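Local coordinates for ParA (Salmonella enterica subsp. enterica serovar Newport str. SL317, PDB 3EZF), which probably serves as the partition ATPase that helps segregate a low-copy plasmid and, when bound to ADP, as a DNA-binding transcriptional regulator, at residues Q42-N47 and L87-V92; V113-N118 and D271-P276; G171-T176 and V205-I210; Q179-N184 and R238-R243; S311-F316 and A338-D343. One frame throughout, in Å; residues are numbered along the deposited sequence.

Contact 1: residues Q42-N47 and L87-V92. With SO4 (sulfate ion), chain F.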
# COMPACT_ATOMS: atom_id res chain seq x y z
N GLN A 42 -13.06 28.94 -2.50
CA GLN A 42 -12.05 29.91 -2.14
C GLN A 42 -12.34 31.17 -2.92
O GLN A 42 -12.52 31.13 -4.15
CB GLN A 42 -10.66 29.42 -2.49
CG GLN A 42 -9.67 30.56 -2.54
CD GLN A 42 -8.26 30.11 -2.84
OE1 GLN A 42 -8.02 29.39 -3.81
NE2 GLN A 42 -7.32 30.53 -2.01
N THR A 43 -12.40 32.28 -2.21
CA THR A 43 -12.64 33.56 -2.85
C THR A 43 -11.51 34.47 -2.41
O THR A 43 -10.89 34.22 -1.38
CB THR A 43 -14.00 34.17 -2.42
OG1 THR A 43 -13.93 34.63 -1.07
CG2 THR A 43 -15.08 33.14 -2.52
N PHE A 44 -11.23 35.50 -3.19
CA PHE A 44 -10.19 36.44 -2.82
C PHE A 44 -10.80 37.83 -2.65
O PHE A 44 -11.89 38.11 -3.15
CB PHE A 44 -9.10 36.49 -3.90
CG PHE A 44 -8.38 35.19 -4.10
CD1 PHE A 44 -8.97 34.15 -4.81
CD2 PHE A 44 -7.10 35.01 -3.59
CE1 PHE A 44 -8.29 32.94 -5.01
CE2 PHE A 44 -6.41 33.81 -3.79
CZ PHE A 44 -7.01 32.78 -4.50
N THR A 45 -10.12 38.69 -1.91
CA THR A 45 -10.58 40.05 -1.71
C THR A 45 -9.85 40.79 -2.80
O THR A 45 -8.81 40.32 -3.28
CB THR A 45 -10.09 40.61 -0.38
OG1 THR A 45 -10.82 40.02 0.70
CG2 THR A 45 -10.28 42.11 -0.35
N ARG A 46 -10.37 41.95 -3.22
CA ARG A 46 -9.69 42.71 -4.26
C ARG A 46 -8.22 42.87 -3.94
O ARG A 46 -7.37 42.55 -4.76
CB ARG A 46 -10.30 44.07 -4.39
CG ARG A 46 -11.64 43.94 -4.94
CD ARG A 46 -12.45 44.87 -4.27
NE ARG A 46 -12.74 46.04 -5.10
CZ ARG A 46 -13.44 47.07 -4.66
NH1 ARG A 46 -13.86 46.98 -3.40
NH2 ARG A 46 -13.72 48.15 -5.42
N ASN A 47 -7.94 43.35 -2.74
CA ASN A 47 -6.57 43.58 -2.31
C ASN A 47 -5.76 42.32 -2.46
O ASN A 47 -4.57 42.38 -2.71
CB ASN A 47 -6.56 44.04 -0.86
CG ASN A 47 -7.43 45.27 -0.63
OD1 ASN A 47 -7.38 46.23 -1.40
ND2 ASN A 47 -8.22 45.25 0.43
N LEU A 87 -14.01 37.39 -5.31
CA LEU A 87 -13.82 36.78 -6.61
C LEU A 87 -13.37 35.34 -6.45
O LEU A 87 -12.62 35.03 -5.52
CB LEU A 87 -12.78 37.54 -7.44
CG LEU A 87 -12.59 39.06 -7.35
CD1 LEU A 87 -11.70 39.47 -8.50
CD2 LEU A 87 -13.92 39.79 -7.42
N THR A 88 -13.82 34.48 -7.35
CA THR A 88 -13.47 33.06 -7.33
C THR A 88 -12.27 32.79 -8.22
O THR A 88 -11.85 33.64 -9.00
CB THR A 88 -14.58 32.20 -7.88
OG1 THR A 88 -14.79 32.54 -9.27
CG2 THR A 88 -15.86 32.44 -7.09
N ILE A 89 -11.72 31.58 -8.12
CA ILE A 89 -10.58 31.19 -8.93
C ILE A 89 -10.87 31.50 -10.39
O ILE A 89 -9.95 31.83 -11.14
CB ILE A 89 -10.29 29.66 -8.81
CG1 ILE A 89 -9.92 29.28 -7.37
CG2 ILE A 89 -9.17 29.27 -9.77
CD1 ILE A 89 -8.63 29.88 -6.90
N GLN A 90 -12.14 31.41 -10.80
CA GLN A 90 -12.50 31.69 -12.20
C GLN A 90 -12.53 33.16 -12.48
O GLN A 90 -12.11 33.60 -13.55
CB GLN A 90 -13.85 31.08 -12.58
CG GLN A 90 -13.77 29.88 -13.52
CD GLN A 90 -13.03 30.16 -14.82
OE1 GLN A 90 -12.29 29.31 -15.31
NE2 GLN A 90 -13.24 31.33 -15.38
N ASN A 91 -13.07 33.93 -11.53
CA ASN A 91 -13.13 35.38 -11.66
C ASN A 91 -11.70 35.91 -11.90
O ASN A 91 -11.46 36.68 -12.84
CB ASN A 91 -13.72 35.99 -10.39
CG ASN A 91 -15.17 35.59 -10.17
OD1 ASN A 91 -15.79 35.95 -9.16
ND2 ASN A 91 -15.72 34.84 -11.11
N VAL A 92 -10.77 35.49 -11.04
CA VAL A 92 -9.37 35.87 -11.13
C VAL A 92 -8.79 35.47 -12.50
O VAL A 92 -8.08 36.26 -13.13
CB VAL A 92 -8.53 35.19 -10.02
CG1 VAL A 92 -7.04 35.53 -10.20
CG2 VAL A 92 -9.03 35.65 -8.66
S SO4 F . -9.01 43.22 2.82
O1 SO4 F . -9.99 43.68 1.82
O2 SO4 F . -7.69 43.79 2.51
O3 SO4 F . -8.93 41.75 2.81
O4 SO4 F . -9.45 43.68 4.15

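Contact 2: residues V113-N118 and D271-P276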
# COMPACT_ATOMS: atom_id res chain seq x y z
N VAL A 113 3.08 14.73 -20.05
CA VAL A 113 2.77 13.60 -19.19
C VAL A 113 3.82 13.32 -18.12
O VAL A 113 4.99 13.04 -18.42
CB VAL A 113 2.54 12.33 -20.04
CG1 VAL A 113 2.13 11.17 -19.15
CG2 VAL A 113 1.48 12.60 -21.04
N ILE A 114 3.38 13.37 -16.86
CA ILE A 114 4.24 13.16 -15.71
C ILE A 114 4.03 11.83 -15.00
O ILE A 114 3.00 11.60 -14.38
CB ILE A 114 4.01 14.30 -14.72
CG1 ILE A 114 4.43 15.62 -15.37
CG2 ILE A 114 4.76 14.04 -13.43
CD1 ILE A 114 3.43 16.75 -15.19
N PHE A 115 5.01 10.94 -15.08
CA PHE A 115 4.91 9.64 -14.43
C PHE A 115 5.38 9.80 -13.00
O PHE A 115 6.57 9.98 -12.77
CB PHE A 115 5.79 8.62 -15.15
CG PHE A 115 5.70 7.25 -14.56
CD1 PHE A 115 4.83 6.30 -15.09
CD2 PHE A 115 6.45 6.93 -13.43
CE1 PHE A 115 4.69 5.05 -14.48
CE2 PHE A 115 6.32 5.68 -12.82
CZ PHE A 115 5.45 4.74 -13.35
N VAL A 116 4.46 9.71 -12.04
CA VAL A 116 4.81 9.86 -10.62
C VAL A 116 5.25 8.54 -10.00
O VAL A 116 4.48 7.59 -9.97
CB VAL A 116 3.62 10.39 -9.81
CG1 VAL A 116 4.08 10.81 -8.42
CG2 VAL A 116 2.99 11.56 -10.53
N VAL A 117 6.49 8.50 -9.50
CA VAL A 117 7.09 7.31 -8.89
C VAL A 117 6.68 7.13 -7.43
O VAL A 117 7.40 7.53 -6.52
CB VAL A 117 8.62 7.38 -8.95
CG1 VAL A 117 9.25 6.25 -8.14
CG2 VAL A 117 9.07 7.29 -10.39
N ASN A 118 5.53 6.49 -7.21
CA ASN A 118 5.05 6.28 -5.87
C ASN A 118 5.35 4.87 -5.40
O ASN A 118 4.76 3.90 -5.87
CB ASN A 118 3.55 6.51 -5.80
CG ASN A 118 3.10 6.94 -4.42
OD1 ASN A 118 3.48 8.02 -3.95
ND2 ASN A 118 2.30 6.10 -3.76
N ASP A 271 6.78 11.79 -20.48
CA ASP A 271 8.00 12.48 -20.89
C ASP A 271 8.80 13.00 -19.71
O ASP A 271 9.92 13.48 -19.88
CB ASP A 271 7.67 13.62 -21.87
CG ASP A 271 6.29 14.20 -21.66
OD1 ASP A 271 5.94 14.45 -20.49
OD2 ASP A 271 5.57 14.41 -22.65
N LEU A 272 8.24 12.87 -18.52
CA LEU A 272 8.91 13.33 -17.31
C LEU A 272 8.71 12.34 -16.15
O LEU A 272 7.58 11.97 -15.82
CB LEU A 272 8.35 14.73 -16.92
CG LEU A 272 8.99 15.63 -15.84
CD1 LEU A 272 8.00 15.86 -14.71
CD2 LEU A 272 10.26 15.02 -15.30
N LEU A 273 9.80 11.90 -15.55
CA LEU A 273 9.73 10.98 -14.43
C LEU A 273 9.81 11.81 -13.16
O LEU A 273 10.80 12.48 -12.92
CB LEU A 273 10.91 10.02 -14.44
CG LEU A 273 10.72 8.78 -13.58
CD1 LEU A 273 9.76 7.82 -14.29
CD2 LEU A 273 12.05 8.10 -13.35
N LEU A 274 8.76 11.77 -12.35
CA LEU A 274 8.79 12.55 -11.12
C LEU A 274 8.95 11.59 -9.95
O LEU A 274 8.02 10.89 -9.57
CB LEU A 274 7.52 13.39 -11.00
CG LEU A 274 7.48 14.44 -9.89
CD1 LEU A 274 6.27 15.33 -10.07
CD2 LEU A 274 7.42 13.76 -8.53
N THR A 275 10.16 11.56 -9.39
CA THR A 275 10.48 10.69 -8.27
C THR A 275 10.54 11.38 -6.91
O THR A 275 11.48 12.10 -6.61
CB THR A 275 11.85 10.01 -8.44
OG1 THR A 275 11.84 9.21 -9.63
CG2 THR A 275 12.15 9.12 -7.24
N PRO A 276 9.52 11.18 -6.09
CA PRO A 276 9.56 11.82 -4.78
C PRO A 276 10.30 10.82 -3.87
O PRO A 276 9.95 9.64 -3.82
CB PRO A 276 8.09 11.97 -4.43
CG PRO A 276 7.49 10.76 -5.05
CD PRO A 276 8.16 10.69 -6.40

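Contact 3: residues G171-T176 and V205-I210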
# COMPACT_ATOMS: atom_id res chain seq x y z
N GLY A 171 -22.14 8.23 -4.79
CA GLY A 171 -22.37 7.16 -5.74
C GLY A 171 -21.15 6.28 -5.90
O GLY A 171 -20.19 6.40 -5.14
N SER A 172 -21.20 5.39 -6.89
CA SER A 172 -20.09 4.47 -7.17
C SER A 172 -19.65 4.65 -8.62
O SER A 172 -20.48 4.85 -9.51
CB SER A 172 -20.51 3.02 -6.87
OG SER A 172 -21.57 2.61 -7.71
N ILE A 173 -18.33 4.59 -8.85
CA ILE A 173 -17.79 4.78 -10.20
C ILE A 173 -17.96 3.53 -11.06
O ILE A 173 -18.55 2.54 -10.62
CB ILE A 173 -16.29 5.13 -10.15
CG1 ILE A 173 -16.06 6.42 -9.37
CG2 ILE A 173 -15.72 5.24 -11.56
CD1 ILE A 173 -14.60 6.70 -9.07
N LEU A 174 -17.44 3.58 -12.28
CA LEU A 174 -17.57 2.44 -13.17
C LEU A 174 -16.43 2.27 -14.18
O LEU A 174 -15.96 1.16 -14.40
CB LEU A 174 -18.86 2.55 -13.98
CG LEU A 174 -20.17 2.58 -13.18
CD1 LEU A 174 -21.37 2.69 -14.11
CD2 LEU A 174 -20.28 1.36 -12.29
N GLU A 175 -15.97 3.37 -14.77
CA GLU A 175 -14.93 3.26 -15.77
C GLU A 175 -13.51 3.54 -15.27
O GLU A 175 -13.11 4.70 -15.16
CB GLU A 175 -15.26 4.20 -16.94
CG GLU A 175 -14.50 3.93 -18.24
CD GLU A 175 -14.99 2.68 -18.93
OE1 GLU A 175 -14.66 2.49 -20.13
OE2 GLU A 175 -15.69 1.89 -18.28
N THR A 176 -12.76 2.49 -14.98
CA THR A 176 -11.40 2.65 -14.52
C THR A 176 -10.51 2.87 -15.75
O THR A 176 -10.92 2.62 -16.88
CB THR A 176 -10.89 1.42 -13.77
OG1 THR A 176 -10.87 0.30 -14.66
CG2 THR A 176 -11.76 1.12 -12.56
N VAL A 205 -9.94 13.52 -12.75
CA VAL A 205 -9.31 12.24 -12.45
C VAL A 205 -9.97 11.06 -13.15
O VAL A 205 -11.19 11.02 -13.27
CB VAL A 205 -9.35 11.93 -10.92
CG1 VAL A 205 -8.59 10.65 -10.63
CG2 VAL A 205 -8.75 13.09 -10.13
N ILE A 206 -9.15 10.11 -13.64
CA ILE A 206 -9.67 8.89 -14.27
C ILE A 206 -9.43 7.85 -13.18
O ILE A 206 -8.30 7.45 -12.95
CB ILE A 206 -8.89 8.45 -15.52
CG1 ILE A 206 -9.26 9.32 -16.72
CG2 ILE A 206 -9.24 7.02 -15.87
CD1 ILE A 206 -8.63 8.85 -18.05
N PRO A 207 -10.50 7.41 -12.51
CA PRO A 207 -10.47 6.43 -11.42
C PRO A 207 -9.86 5.04 -11.67
O PRO A 207 -9.69 4.60 -12.81
CB PRO A 207 -11.95 6.37 -11.00
CG PRO A 207 -12.68 6.57 -12.31
CD PRO A 207 -11.89 7.70 -12.93
N ALA A 208 -9.53 4.39 -10.56
CA ALA A 208 -8.96 3.05 -10.55
C ALA A 208 -9.86 2.15 -9.70
O ALA A 208 -10.83 2.61 -9.08
CB ALA A 208 -7.55 3.08 -9.96
N SER A 209 -9.55 0.86 -9.67
CA SER A 209 -10.33 -0.09 -8.89
C SER A 209 -9.44 -1.19 -8.36
O SER A 209 -8.29 -1.32 -8.78
CB SER A 209 -11.42 -0.72 -9.75
OG SER A 209 -12.05 -1.76 -9.02
N ILE A 210 -9.96 -1.98 -7.43
CA ILE A 210 -9.18 -3.08 -6.88
C ILE A 210 -9.29 -4.21 -7.90
O ILE A 210 -8.55 -5.20 -7.84
CB ILE A 210 -9.74 -3.56 -5.51
CG1 ILE A 210 -8.89 -4.71 -4.97
CG2 ILE A 210 -11.18 -3.99 -5.66
CD1 ILE A 210 -7.43 -4.35 -4.74

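Contact 4: residues Q179-N184 and R238-R243. Unlike the reference sequence in segment 179-184: Asn184 (reference Asp). Unlike the reference sequence in segment 238-243: Arg238 (reference Lys), Asn239 (reference Lys), Asp242 (reference Glu).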
# COMPACT_ATOMS: atom_id res chain seq x y z
N GLN A 179 -9.72 -0.29 -17.66
CA GLN A 179 -10.86 -0.66 -18.48
C GLN A 179 -10.99 0.26 -19.70
O GLN A 179 -11.18 -0.23 -20.82
CB GLN A 179 -12.13 -0.62 -17.63
CG GLN A 179 -12.14 -1.65 -16.50
CD GLN A 179 -13.20 -1.36 -15.43
OE1 GLN A 179 -13.22 -2.00 -14.38
NE2 GLN A 179 -14.07 -0.39 -15.70
N ALA A 180 -10.88 1.57 -19.49
CA ALA A 180 -10.98 2.52 -20.60
C ALA A 180 -9.98 2.21 -21.70
O ALA A 180 -10.29 2.32 -22.89
CB ALA A 180 -10.79 3.91 -20.11
N MET A 181 -8.78 1.80 -21.32
CA MET A 181 -7.75 1.48 -22.31
C MET A 181 -8.15 0.29 -23.17
O MET A 181 -7.88 0.25 -24.36
CB MET A 181 -6.44 1.15 -21.61
CG MET A 181 -5.85 2.26 -20.80
SD MET A 181 -4.45 1.65 -19.73
CE MET A 181 -3.20 1.63 -20.94
N LEU A 182 -8.77 -0.70 -22.55
CA LEU A 182 -9.18 -1.90 -23.26
C LEU A 182 -10.41 -1.70 -24.14
O LEU A 182 -10.58 -2.40 -25.15
CB LEU A 182 -9.42 -3.05 -22.27
CG LEU A 182 -8.17 -3.60 -21.56
CD1 LEU A 182 -8.56 -4.67 -20.53
CD2 LEU A 182 -7.23 -4.18 -22.61
N ASN A 183 -11.26 -0.74 -23.79
CA ASN A 183 -12.48 -0.50 -24.55
C ASN A 183 -12.35 0.41 -25.77
O ASN A 183 -13.37 0.82 -26.33
CB ASN A 183 -13.57 0.05 -23.64
CG ASN A 183 -13.84 -0.86 -22.47
OD1 ASN A 183 -13.83 -2.08 -22.60
ND2 ASN A 183 -14.10 -0.27 -21.31
N ASN A 184 -11.13 0.70 -26.19
CA ASN A 184 -10.93 1.55 -27.36
C ASN A 184 -12.00 2.67 -27.46
O ASN A 184 -12.65 2.82 -28.49
CB ASN A 184 -10.97 0.69 -28.62
CG ASN A 184 -10.24 1.32 -29.78
OD1 ASN A 184 -10.03 2.52 -29.82
ND2 ASN A 184 -9.86 0.50 -30.75
N ARG A 238 -2.14 5.69 -26.70
CA ARG A 238 -3.06 5.70 -27.82
C ARG A 238 -4.55 5.73 -27.50
O ARG A 238 -5.30 6.40 -28.20
CB ARG A 238 -2.78 4.49 -28.71
CG ARG A 238 -3.08 4.76 -30.17
CD ARG A 238 -3.50 3.50 -30.92
NE ARG A 238 -4.84 3.06 -30.51
CZ ARG A 238 -5.74 2.56 -31.36
NH1 ARG A 238 -5.44 2.46 -32.65
NH2 ARG A 238 -6.94 2.19 -30.92
N ASN A 239 -4.99 5.01 -26.47
CA ASN A 239 -6.41 4.94 -26.17
C ASN A 239 -6.97 5.93 -25.15
O ASN A 239 -8.19 6.03 -24.99
CB ASN A 239 -6.77 3.50 -25.79
CG ASN A 239 -6.58 2.52 -26.94
OD1 ASN A 239 -6.69 1.31 -26.76
ND2 ASN A 239 -6.29 3.05 -28.12
N ILE A 240 -6.11 6.64 -24.45
CA ILE A 240 -6.58 7.63 -23.49
C ILE A 240 -5.90 8.97 -23.67
O ILE A 240 -6.53 9.95 -24.03
CB ILE A 240 -6.40 7.16 -22.01
CG1 ILE A 240 -7.33 5.97 -21.71
CG2 ILE A 240 -6.69 8.34 -21.05
CD1 ILE A 240 -7.25 5.42 -20.31
N ILE A 241 -4.59 8.99 -23.42
CA ILE A 241 -3.77 10.20 -23.50
C ILE A 241 -3.88 10.95 -24.81
O ILE A 241 -4.25 12.12 -24.81
CB ILE A 241 -2.27 9.89 -23.20
CG1 ILE A 241 -2.09 9.68 -21.68
CG2 ILE A 241 -1.37 11.03 -23.66
CD1 ILE A 241 -0.70 9.27 -21.27
N ASP A 242 -3.56 10.30 -25.92
CA ASP A 242 -3.66 10.98 -27.21
C ASP A 242 -5.10 11.35 -27.55
O ASP A 242 -5.34 12.24 -28.34
CB ASP A 242 -3.05 10.14 -28.34
CG ASP A 242 -1.60 10.49 -28.62
OD1 ASP A 242 -1.14 11.54 -28.12
OD2 ASP A 242 -0.91 9.74 -29.35
N ARG A 243 -6.07 10.67 -26.94
CA ARG A 243 -7.47 10.97 -27.23
C ARG A 243 -8.03 12.16 -26.43
O ARG A 243 -9.13 12.65 -26.71
CB ARG A 243 -8.34 9.73 -26.98
CG ARG A 243 -7.86 8.49 -27.72
CD ARG A 243 -8.99 7.77 -28.43
NE ARG A 243 -8.88 7.91 -29.88
CZ ARG A 243 -8.15 7.14 -30.68
NH1 ARG A 243 -7.44 6.13 -30.19
NH2 ARG A 243 -8.13 7.39 -31.99

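Contact 5: residues S311-F316 and A338-D343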
# COMPACT_ATOMS: atom_id res chain seq x y z
N SER A 311 11.96 11.90 -21.11
CA SER A 311 13.04 12.81 -21.49
C SER A 311 13.48 13.81 -20.41
O SER A 311 14.32 14.66 -20.65
CB SER A 311 12.60 13.61 -22.70
OG SER A 311 11.49 14.42 -22.35
N ALA A 312 12.90 13.72 -19.22
CA ALA A 312 13.26 14.61 -18.14
C ALA A 312 13.04 13.86 -16.83
O ALA A 312 12.40 12.81 -16.82
CB ALA A 312 12.39 15.85 -18.19
N SER A 313 13.57 14.39 -15.74
CA SER A 313 13.37 13.73 -14.46
C SER A 313 13.54 14.71 -13.31
O SER A 313 14.35 15.62 -13.37
CB SER A 313 14.34 12.56 -14.30
OG SER A 313 15.64 13.04 -14.06
N ILE A 314 12.75 14.51 -12.26
CA ILE A 314 12.81 15.36 -11.09
C ILE A 314 12.78 14.45 -9.87
O ILE A 314 12.04 13.47 -9.85
CB ILE A 314 11.59 16.31 -11.02
CG1 ILE A 314 11.51 17.17 -12.28
CG2 ILE A 314 11.68 17.18 -9.77
CD1 ILE A 314 12.69 18.07 -12.51
N GLY A 315 13.60 14.76 -8.88
CA GLY A 315 13.65 13.99 -7.66
C GLY A 315 13.62 14.94 -6.47
O GLY A 315 14.06 16.08 -6.61
N PHE A 316 13.11 14.49 -5.33
CA PHE A 316 13.04 15.34 -4.13
C PHE A 316 12.64 14.59 -2.86
O PHE A 316 11.99 13.55 -2.91
CB PHE A 316 12.08 16.53 -4.37
CG PHE A 316 10.64 16.13 -4.59
CD1 PHE A 316 9.85 15.70 -3.53
CD2 PHE A 316 10.08 16.18 -5.86
CE1 PHE A 316 8.52 15.34 -3.73
CE2 PHE A 316 8.75 15.81 -6.07
CZ PHE A 316 7.96 15.39 -5.00
N ALA A 338 21.68 13.88 -8.85
CA ALA A 338 22.63 14.89 -9.30
C ALA A 338 21.94 16.23 -9.56
O ALA A 338 21.31 16.80 -8.66
CB ALA A 338 23.36 14.42 -10.56
N SER A 339 22.05 16.74 -10.79
CA SER A 339 21.42 18.01 -11.13
C SER A 339 19.91 17.84 -11.15
O SER A 339 19.17 18.79 -10.87
CB SER A 339 21.89 18.48 -12.51
OG SER A 339 21.49 17.57 -13.53
N ASN A 340 19.46 16.63 -11.46
CA ASN A 340 18.03 16.31 -11.54
C ASN A 340 17.23 16.38 -10.24
O ASN A 340 16.01 16.23 -10.27
CB ASN A 340 17.83 14.93 -12.19
CG ASN A 340 18.00 14.97 -13.70
OD1 ASN A 340 17.32 15.75 -14.40
ND2 ASN A 340 18.89 14.13 -14.22
N ILE A 341 17.89 16.60 -9.11
CA ILE A 341 17.22 16.71 -7.81
C ILE A 341 16.60 18.10 -7.68
O ILE A 341 17.09 19.06 -8.26
CB ILE A 341 18.22 16.53 -6.63
CG1 ILE A 341 17.51 16.69 -5.28
CG2 ILE A 341 19.33 17.57 -6.73
CD1 ILE A 341 16.92 15.42 -4.71
N LEU A 342 15.51 18.21 -6.91
CA LEU A 342 14.86 19.50 -6.69
C LEU A 342 15.75 20.37 -5.80
O LEU A 342 16.78 19.92 -5.31
CB LEU A 342 13.49 19.33 -6.04
CG LEU A 342 12.24 19.44 -6.93
CD1 LEU A 342 10.99 19.43 -6.08
CD2 LEU A 342 12.29 20.72 -7.74
N ASP A 343 15.33 21.62 -5.60
CA ASP A 343 16.07 22.57 -4.77
C ASP A 343 15.23 22.85 -3.55
O ASP A 343 15.59 23.66 -2.69
CB ASP A 343 16.31 23.86 -5.52
CG ASP A 343 16.87 23.62 -6.90
OD1 ASP A 343 18.01 23.11 -6.99
OD2 ASP A 343 16.15 23.93 -7.87

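Contact 1: residues Q42-N47 and L87-V92
Phe44 turns its CG anti to the carbonyl carbon (chi1 -62°), and Ile89 bends its chain a second time (chi2 -66°) to put CD1 at the edge of that ring, close to its plane. There CD1 lies 3.6 Å from Phe44 CE1. Val92 reaches the same ring, its side chain running at about a right angle to the phenylalanine, with Val92 CG2 4.1 Å from Phe44 CD1. Gln42, with CG anti to the backbone N and the chain extended beyond it, crosses Ile89 at a slant, bringing OE1 close to Ile89 CD1.

The backbones here pair antiparallel. Phe44 N donates to Leu87 O at 2.8 Å, and Leu87 N returns a weak bond to Phe44 O. The two-stranded pairing joins residues 43-44 to residues 87-88 in the DNA-binding domain, a winged helix-turn-helix, and each short strand leads into a helix, the earlier one by way of Thr45. The chain enters the later helix through a capping box: Asn91 N donates to Thr88 OG1 at 3.2 Å, while Thr88 N gives its hydrogen to Asn91 OD1 at 3.1 Å from above the amide plane. The same OD1 also accepts from Asn75 N. Val49 of helix 46-50 packs on Phe44, Leu87 and Val92.

At the start of the earlier helix a sulfate, probably from the crystallisation liquor, sits by the side chains of Thr45 and Asn47. Asn47 ND2 donates to its O2 at 2.6 Å, and Thr45 OG1 adds a weak bond to O3.

Contact 2: residues V113-N118 and D271-P276
Val113 O takes two backbone donors in succession, Asp271 N at 3.0 Å and Leu272 N at 3.3 Å, so a single carbonyl holds both the end of the approaching loop and the start of strand 272-276. Beside it, Asp271 folds its carboxylate back against the Val113 backbone, while OD2 forms a salt bridge with Arg309.

From here on the strands run parallel: Phe115 N to Leu272 O, Leu274 N to Phe115 O, then Val117 N to Leu274 O at 2.8 Å. This is the middle of the parallel sheet of a P-loop NTPase, strand 112-116 lying between strands 250-254 and 272-277. The chain leaves through an inverse gamma turn centred on Val117, toward the unmodelled loop 120-127, whose sequence matches the deviant Walker A motif of ParA proteins.

Apolar side chains meet on both faces. On one, Ile114 CG1 lies 3.6 Å from Leu272 CD1, the two side chains pointing the same way, and Ile114 CG2 leans on Leu274 CB. On the other, Leu273 turns CD1 to 3.5 Å from Phe115 CD2, and Leu267 of helix 261-267 touches both. Past the last bridge, Val117 CG2 meets Thr275 OG1 at 3.5 Å, and Pro276 rests its CD on Val117 O.

Contact 3: residues G171-T176 and V205-I210
Ile173, its CG1 anti to the carbonyl carbon (chi1 -60°), crosses the ring of Pro207 at a slant in the main apolar contact: CD1 comes to 3.3 Å from Pro207 CB, while the other branch puts CG2 3.4 Å from Pro207 CG. Farther along, Thr176 CG2 lies 3.4 Å from Ser209 CB.

Carbonyl contacts come next. Thr176 CA sends its hydrogen toward Pro207 O at 3.1 Å, the same oxygen that accepts from the backbone N of Ala177. Glu175 O also abuts Pro207 CG.

The hydroxyls bond to residues beyond the two segments. Thr176 OG1 is the N-cap of helix 177-182, accepting from Gln179 N, and is also hydrogen-bonded to Asp212 OD1. Ser209 OG accepts from Asp211 N, while Ser209 N reaches Asp212 OD2.

The loop before helix 177-182 is thus laid across the chain leaving edge strand 203-206, in the AAA domain. With both hydroxyls turned to helix starts, the direct grip is van der Waals plus CH...O, and polar links come from just outside the segments: Ala177 N to Pro207 O, and the carboxylate of Asp212.

Contact 4: residues Q179-N184 and R238-R243
Asn184 brings its amide to the edge of the Arg238 guanidinium, near that group's plane, with Arg238 NH2 3.6 Å from Asn184 CG. The two flat groups are far from coplanar, their planes 59° apart. The amide of Asn239 also lies at the guanidinium edge and is turned only 17° from the Asn184 amide; both amides lie near the same guanidinium. The Arg238 chain is bent at chi3. Asn239 meanwhile packs against the backbone of the other helix, its CB 3.7 Å from Met181 O.

Deeper in, the contact turns apolar. Ile240 pushes CD1 into the angle between two residues of helix 177-182: it is 3.5 Å from Met181 CG and 3.9 Å from Ala180 CB. The Met181 and Ile240 side chains cross at about a right angle. Ile240's other branch, CG2, packs on Ile206 CD1 of strand 203-206. Met181 is enclosed further by Trp219 of helix 219-226 and by Ile235 and Leu236.

The contact joins the end of helix 177-182 to the end of helix 235-241, which widens into a pi-type turn at 238-241, on the flank of the AAA domain. Its chemistry is graded: hydrocarbon from Ala180, Met181 and Ile240 makes the buried part, whereas amides and a guanidinium line the more exposed margin.

Contact 5: residues S311-F316 and A338-D343
Leu342 lays CD1 alongside Phe316, 3.4 Å from CD2 and 3.5 Å from CB of that residue, the two side chains pointing the same way. Phe316 holds its CG between the backbone N and the carbonyl carbon (chi1 64°), which sets the start of the ring beside the leucine. Leu342 CG also rests on Ile314 CG2 at 3.7 Å, crossing it at a slant. Helix 378-400 closes over this group: Phe387 meets the Phe316 ring edge-to-face and touches Leu342, and Arg394 packs on both Ile314 and Leu342.

Between these side chains the backbones make one bridge, at Gly315 and Ile341. Gly315 N donates to Asn340 O at 3.1 Å, and Leu342 N donates to Gly315 O. Ile314 lies nearest Asn340 and Phe316 nearest Leu342, the two chains running in roughly the same direction. Strand 312-317 is an outermost strand of the parallel P-loop NTPase sheet within this chain. The chain returns to it after helix 324-337, making a single bridge and no strand.

Ile341 curls its CD1 back to 3.5 Å from Gly315 O, while its side chain is packed on Ala333 and Arg334 of the helix before it. At the other end Asn340 sets CB 3.4 Å from Ser313 OG. That hydroxyl is hydrogen-bonded to Asp6 OD2 of the second subunit, and Asn340 packs on the same aspartate. Asp343 OD2 forms a salt bridge with Arg394.

Overall arrangement
From the N terminus, contact 1 comes first and closes a loop within the helix-turn-helix domain, its centre more than 30 Å from each of the others. Helix 89-98 then leads to strand 112-116, where contact 2 opens the longest loop, shut at residues 271-276. Contacts 3 and 4 nest inside it and cross each other, their segments alternating; they tie the ends of helix 177-182 to edge strand 203-206 and to helix 235-241. Ile241 packs on Val113, linking contact 4 to contact 2. Contact 5 follows in series, closing the loop that contains helix 324-337 onto strand 312-317, neighbour of 272-277. Contacts 3 and 5 lie on opposite sides of the chain's centre, and both meet the second subunit.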